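Alpha-toxin (Clostridium novyi, PDB 2VK9) is a large clostridial toxin whose catalytic domain belongs to the TcdA/TcdB glycosyltransferase family of the GT-A clan, with an N-terminal helical region. Local coordinates at residues T94-K98 with I389-N393. Residues are numbered along the deposited sequence.
Sequences TIASK and IISNN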
loop_
_atom_site.group_PDB
_atom_site.type_symbol
_atom_site.label_atom_id
_atom_site.label_comp_id
_atom_site.label_asym_id
_atom_site.label_seq_id
_atom_site.Cartn_x
_atom_site.Cartn_y
_atom_site.Cartn_z
ATOM N N THR A 94 -4.701 -23.699 10.174
ATOM C CA THR A 94 -4.514 -23.226 8.800
ATOM C C THR A 94 -3.431 -22.165 8.824
ATOM O O THR A 94 -3.473 -21.240 9.639
ATOM C CB THR A 94 -5.800 -22.626 8.150
ATOM O OG1 THR A 94 -6.154 -21.388 8.780
ATOM C CG2 THR A 94 -6.981 -23.594 8.225
ATOM N N ILE A 95 -2.458 -22.308 7.933
ATOM C CA ILE A 95 -1.314 -21.402 7.889
ATOM C C ILE A 95 -1.089 -20.794 6.501
ATOM O O ILE A 95 -1.563 -21.325 5.487
ATOM C CB ILE A 95 -0.032 -22.103 8.389
ATOM C CG1 ILE A 95 0.324 -23.279 7.484
ATOM C CG2 ILE A 95 -0.208 -22.556 9.839
ATOM C CD1 ILE A 95 1.727 -23.749 7.643
ATOM N N ALA A 96 -0.381 -19.669 6.469
ATOM C CA ALA A 96 -0.047 -19.000 5.223
ATOM C C ALA A 96 0.989 -19.799 4.472
ATOM O O ALA A 96 1.872 -20.397 5.083
ATOM C CB ALA A 96 0.478 -17.633 5.509
ATOM N N SER A 97 0.879 -19.818 3.147
ATOM C CA SER A 97 1.889 -20.461 2.304
ATOM C C SER A 97 3.275 -19.947 2.672
ATOM O O SER A 97 3.432 -18.780 3.029
ATOM C CB SER A 97 1.625 -20.192 0.821
ATOM O OG SER A 97 0.357 -20.677 0.427
ATOM N N LYS A 98 4.278 -20.817 2.592
ATOM C CA LYS A 98 5.636 -20.422 2.938
ATOM C C LYS A 98 6.377 -19.831 1.749
ATOM O O LYS A 98 7.376 -20.357 1.258
ATOM C CB LYS A 98 6.377 -21.557 3.622
ATOM C CG LYS A 98 5.841 -21.725 5.023
ATOM C CD LYS A 98 6.619 -22.675 5.837
ATOM C CE LYS A 98 5.994 -22.791 7.192
ATOM N NZ LYS A 98 6.944 -23.472 8.119
ATOM N N ILE A 389 2.284 -7.707 4.162
ATOM C CA ILE A 389 0.981 -8.303 3.912
ATOM C C ILE A 389 1.086 -9.815 3.975
ATOM O O ILE A 389 1.965 -10.408 3.348
ATOM C CB ILE A 389 0.468 -7.955 2.504
ATOM C CG1 ILE A 389 0.599 -6.457 2.209
ATOM C CG2 ILE A 389 -0.967 -8.426 2.312
ATOM C CD1 ILE A 389 0.435 -6.132 0.723
ATOM N N ILE A 390 0.190 -10.448 4.723
ATOM C CA ILE A 390 0.136 -11.902 4.741
ATOM C C ILE A 390 -1.232 -12.339 4.275
ATOM O O ILE A 390 -2.235 -11.900 4.826
ATOM C CB ILE A 390 0.386 -12.478 6.139
ATOM C CG1 ILE A 390 1.757 -12.049 6.665
ATOM C CG2 ILE A 390 0.288 -13.998 6.100
ATOM C CD1 ILE A 390 1.914 -12.237 8.149
ATOM N N SER A 391 -1.274 -13.194 3.260
ATOM C CA SER A 391 -2.528 -13.717 2.739
ATOM C C SER A 391 -2.279 -14.951 1.907
ATOM O O SER A 391 -1.308 -14.989 1.165
ATOM C CB SER A 391 -3.193 -12.675 1.845
ATOM O OG SER A 391 -4.265 -13.241 1.096
ATOM N N ASN A 392 -3.155 -15.947 2.023
ATOM C CA ASN A 392 -3.236 -17.028 1.032
ATOM C C ASN A 392 -3.998 -16.558 -0.203
ATOM O O ASN A 392 -4.761 -15.598 -0.110
ATOM C CB ASN A 392 -3.845 -18.285 1.645
ATOM C CG ASN A 392 -2.860 -19.011 2.526
ATOM O OD1 ASN A 392 -1.672 -19.044 2.217
ATOM N ND2 ASN A 392 -3.325 -19.572 3.629
ATOM N N ASN A 393 -3.778 -17.175 -1.364
ATOM C CA ASN A 393 -4.382 -16.607 -2.578
ATOM C C ASN A 393 -5.902 -16.730 -2.668
ATOM O O ASN A 393 -6.545 -15.999 -3.421
ATOM C CB ASN A 393 -3.688 -17.036 -3.878
ATOM C CG ASN A 393 -3.663 -18.530 -4.083
ATOM O OD1 ASN A 393 -4.682 -19.205 -4.033
ATOM N ND2 ASN A 393 -2.491 -19.045 -4.360
HETATM O O HOH W 1 -1.596 -19.127 -1.019
#
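This is a polar side-chain-to-backbone contact at the end of strand 382-391 in the mixed sheet of the GT-A-type catalytic domain, where the linker between helix 69-90 and central strand 99-103 meets that strand. The evidence is the carboxamide of N392, which bonds to the backbone on both sides of A96: N392 ND2 donates to I95 O (3.1 Å, N-H...O angle 171°), and N392 OD1 accepts from S97 N (2.8 Å, 161°). One amide thus satisfies a carbonyl and an NH of an irregular segment; the CA atoms of A96 and N392 are 5.6 Å apart, the nearest CA pair of the two segments. Beside this polar pair, A96 CB packs on I390 CG2 at 3.7 Å, a small apolar contact; I390 also touches V281 of neighbouring strand 280-283. The linker's other backbone partners include I363 and I365, which bond to A96 and T94. Beyond the carboxamide, the O atom of water 1 bridges the segments, hydrogen-bonded to S97 OG at 2.9 Å and accepting from N393 N at 2.9 Å.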